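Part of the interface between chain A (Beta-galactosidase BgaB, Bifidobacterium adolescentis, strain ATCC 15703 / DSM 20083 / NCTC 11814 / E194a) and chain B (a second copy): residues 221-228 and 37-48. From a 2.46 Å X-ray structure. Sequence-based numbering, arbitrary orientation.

Chain A (221-228) VRAYLAAS
Chain B (37-48) DWYRAFLDAGSR

Two short segments from two copies of one protein meet almost at right angles. In chain A a helix that begins earlier in the chain runs through Val A221, with a wider pi-type turn at 221-225, where Val A221 O receives Leu A225 N at 2.8 Å and, weakly, Ala A226 N at 2.7 Å. Chain B supplies the last turns of a helix, 37-44. The two axes cross at -84° and approach to 9.9 Å. CA atoms set the register: Val A221 lies 6.3 Å from Phe B42, Arg A222 5.3 Å from Ala B45, and Ala A226 5.6 Å from Ser B47. Together the segments bury 446 Å².

Val A221 covers the most surface. Its CA-CB bond points toward chain B, with a t rotamer (chi1 169°). CG1 sits over one face of the Phe B42 ring, 3.8 Å from the centroid and 21° off the normal, a CH-pi contact, and also lies 3.7 Å from Ala B45 CB. CG2 packs 4.0 Å from Ala B41 CB and 4.1 Å from Trp B38 CZ3, and also lies 4.0 Å from Phe B42 CE2. Both aromatic residues take m at chi1 (Phe B42 -90°, Trp B38 -82°), with chi2 of -82° and 90°; their CB atoms point sideways, but the rings reach in. Leu A225 (m, t) extends the apolar patch: its CB is 3.8 Å from Phe B42 CZ, and its CD1 meets the edge of the indole, 3.9 Å from Trp B38 CZ3.

Ala B45 comes next in area. It is the first residue to leave helical angles (-90/6), and its CB points toward chain A, where it lies 4.2 Å from Arg A222 CB and 4.4 Å from Ala A226 CB. The small side chain accompanies close backbones. Arg A222, with chi angles t, t, m and -93°, leaves sideways and curls back: one guanidinium face covers Ala B45 CA, 3.8 Å from NH1, while NH2 gives a weak hydrogen bond to Asp B44 O (3.3 Å, 126°).

Gly B46 follows at 82/7, where a CB would jam against the preceding carbonyl O. The turn, closed by Ser B47 N to Phe B42 O at 3.1 Å, delivers Ser B47 (-131/78, chi1 m) facing chain A. Ala A226 is extended at -73/158, and the next backbone amide, Ala A227 N, donates to Ser B47 OG at 2.8 Å and 165°, the stronger of the two cross-chain hydrogen bonds. The rule is economical: apolar packing round Val A221, with Ser B47, beyond the end of the chain B helix, taking the better-formed hydrogen bond from Ala A227 N.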

# COMPACT_ATOMS: atom_id res chain seq x y z
N VAL A 221 -7.07 24.29 1.61
CA VAL A 221 -8.29 23.66 1.12
C VAL A 221 -8.73 24.29 -0.19
O VAL A 221 -9.08 23.59 -1.15
CB VAL A 221 -9.40 23.74 2.18
CG1 VAL A 221 -10.74 23.34 1.59
CG2 VAL A 221 -9.06 22.87 3.38
N ARG A 222 -8.70 25.63 -0.26
CA ARG A 222 -9.17 26.32 -1.46
C ARG A 222 -8.28 26.02 -2.66
O ARG A 222 -8.75 26.05 -3.80
CB ARG A 222 -9.24 27.82 -1.21
CG ARG A 222 -10.30 28.55 -2.02
CD ARG A 222 -10.18 30.06 -1.88
NE ARG A 222 -10.32 30.51 -0.50
CZ ARG A 222 -11.47 30.90 0.05
NH1 ARG A 222 -12.59 30.89 -0.66
NH2 ARG A 222 -11.50 31.30 1.32
N ALA A 223 -7.00 25.73 -2.42
CA ALA A 223 -6.07 25.54 -3.52
C ALA A 223 -6.06 24.12 -4.06
O ALA A 223 -5.72 23.91 -5.23
CB ALA A 223 -4.65 25.93 -3.08
N TYR A 224 -6.44 23.13 -3.25
CA TYR A 224 -6.27 21.74 -3.65
C TYR A 224 -7.49 20.87 -3.39
O TYR A 224 -7.72 19.89 -4.11
CB TYR A 224 -5.05 21.14 -2.94
CG TYR A 224 -3.76 21.87 -3.24
CD1 TYR A 224 -3.13 21.74 -4.47
CD2 TYR A 224 -3.16 22.68 -2.28
CE1 TYR A 224 -1.95 22.41 -4.74
CE2 TYR A 224 -1.98 23.35 -2.54
CZ TYR A 224 -1.38 23.21 -3.78
OH TYR A 224 -0.20 23.87 -4.05
N LEU A 225 -8.28 21.20 -2.36
CA LEU A 225 -9.35 20.31 -1.92
C LEU A 225 -10.75 20.85 -2.15
O LEU A 225 -11.71 20.08 -2.02
CB LEU A 225 -9.17 19.98 -0.43
CG LEU A 225 -7.81 19.41 -0.05
CD1 LEU A 225 -7.78 19.02 1.41
CD2 LEU A 225 -7.47 18.21 -0.93
N ALA A 226 -10.90 22.13 -2.46
CA ALA A 226 -12.23 22.70 -2.65
C ALA A 226 -12.85 22.21 -3.96
O ALA A 226 -12.16 21.77 -4.88
CB ALA A 226 -12.16 24.23 -2.64
N ALA A 227 -14.18 22.28 -4.02
CA ALA A 227 -14.89 21.92 -5.24
C ALA A 227 -14.60 22.88 -6.38
O ALA A 227 -14.76 22.51 -7.55
CB ALA A 227 -16.40 21.85 -4.97
N SER A 228 -14.18 24.11 -6.07
CA SER A 228 -13.85 25.09 -7.09
C SER A 228 -12.34 25.11 -7.34
O SER A 228 -11.84 24.42 -8.23
CB SER A 228 -14.33 26.48 -6.67
N ASP B 37 -11.09 22.65 13.11
CA ASP B 37 -10.33 23.54 12.24
C ASP B 37 -10.48 23.15 10.78
O ASP B 37 -10.66 24.02 9.91
CB ASP B 37 -8.86 23.55 12.65
CG ASP B 37 -8.62 24.30 13.95
OD1 ASP B 37 -9.59 24.85 14.51
OD2 ASP B 37 -7.46 24.34 14.41
N TRP B 38 -10.41 21.85 10.48
CA TRP B 38 -10.63 21.40 9.11
C TRP B 38 -12.06 21.64 8.66
O TRP B 38 -12.30 21.93 7.48
CB TRP B 38 -10.26 19.93 8.97
CG TRP B 38 -8.79 19.68 8.80
CD1 TRP B 38 -7.87 19.48 9.78
CD2 TRP B 38 -8.07 19.61 7.56
NE1 TRP B 38 -6.63 19.29 9.24
CE2 TRP B 38 -6.72 19.37 7.87
CE3 TRP B 38 -8.44 19.74 6.21
CZ2 TRP B 38 -5.74 19.24 6.89
CZ3 TRP B 38 -7.47 19.61 5.24
CH2 TRP B 38 -6.13 19.37 5.59
N TYR B 39 -13.03 21.53 9.58
CA TYR B 39 -14.42 21.79 9.21
C TYR B 39 -14.62 23.24 8.81
O TYR B 39 -15.23 23.53 7.77
CB TYR B 39 -15.35 21.42 10.37
CG TYR B 39 -16.80 21.73 10.09
CD1 TYR B 39 -17.35 22.96 10.42
CD2 TYR B 39 -17.63 20.79 9.48
CE1 TYR B 39 -18.67 23.25 10.15
CE2 TYR B 39 -18.95 21.07 9.21
CZ TYR B 39 -19.47 22.30 9.55
OH TYR B 39 -20.79 22.59 9.29
N ARG B 40 -14.11 24.17 9.62
CA ARG B 40 -14.25 25.58 9.29
C ARG B 40 -13.46 25.95 8.05
O ARG B 40 -13.87 26.83 7.28
CB ARG B 40 -13.82 26.44 10.48
CG ARG B 40 -14.10 27.92 10.30
CD ARG B 40 -14.36 28.60 11.64
NE ARG B 40 -15.47 27.99 12.36
CZ ARG B 40 -16.75 28.26 12.12
NH1 ARG B 40 -17.09 29.13 11.17
NH2 ARG B 40 -17.70 27.66 12.82
N ALA B 41 -12.32 25.28 7.82
CA ALA B 41 -11.54 25.55 6.61
C ALA B 41 -12.32 25.15 5.36
O ALA B 41 -12.38 25.91 4.39
CB ALA B 41 -10.21 24.81 6.67
N PHE B 42 -12.93 23.96 5.38
CA PHE B 42 -13.75 23.55 4.24
C PHE B 42 -14.98 24.42 4.10
O PHE B 42 -15.43 24.70 2.98
CB PHE B 42 -14.15 22.08 4.39
CG PHE B 42 -13.17 21.12 3.76
CD1 PHE B 42 -13.21 20.87 2.40
CD2 PHE B 42 -12.22 20.47 4.53
CE1 PHE B 42 -12.32 19.99 1.82
CE2 PHE B 42 -11.32 19.59 3.95
CZ PHE B 42 -11.37 19.35 2.60
N LEU B 43 -15.54 24.87 5.22
CA LEU B 43 -16.70 25.76 5.17
C LEU B 43 -16.31 27.12 4.59
O LEU B 43 -17.02 27.66 3.73
CB LEU B 43 -17.30 25.92 6.57
CG LEU B 43 -18.61 26.70 6.67
CD1 LEU B 43 -19.72 25.97 5.93
CD2 LEU B 43 -18.98 26.93 8.12
N ASP B 44 -15.19 27.69 5.04
CA ASP B 44 -14.76 28.99 4.56
C ASP B 44 -14.34 28.97 3.10
O ASP B 44 -14.34 30.02 2.45
CB ASP B 44 -13.61 29.52 5.41
CG ASP B 44 -14.04 29.90 6.82
OD1 ASP B 44 -15.22 29.70 7.16
OD2 ASP B 44 -13.19 30.40 7.59
N ALA B 45 -13.99 27.80 2.56
CA ALA B 45 -13.58 27.68 1.17
C ALA B 45 -14.75 27.41 0.23
O ALA B 45 -14.53 27.17 -0.96
CB ALA B 45 -12.53 26.57 1.02
N GLY B 46 -15.98 27.45 0.73
CA GLY B 46 -17.15 27.24 -0.10
C GLY B 46 -17.50 25.80 -0.39
O GLY B 46 -18.40 25.55 -1.20
N SER B 47 -16.82 24.84 0.23
CA SER B 47 -17.07 23.41 0.03
C SER B 47 -17.19 22.76 1.41
O SER B 47 -16.26 22.11 1.89
CB SER B 47 -15.97 22.76 -0.81
OG SER B 47 -15.91 23.35 -2.10
N ARG B 48 -18.35 22.94 2.04
CA ARG B 48 -18.56 22.42 3.39
C ARG B 48 -18.45 20.90 3.40
O ARG B 48 -19.07 20.21 2.59
CB ARG B 48 -19.93 22.85 3.91
CG ARG B 48 -20.22 22.33 5.32
CD ARG B 48 -21.71 22.34 5.62
NE ARG B 48 -21.99 21.80 6.95
CZ ARG B 48 -22.12 20.51 7.22
NH1 ARG B 48 -22.00 19.61 6.25
NH2 ARG B 48 -22.37 20.11 8.46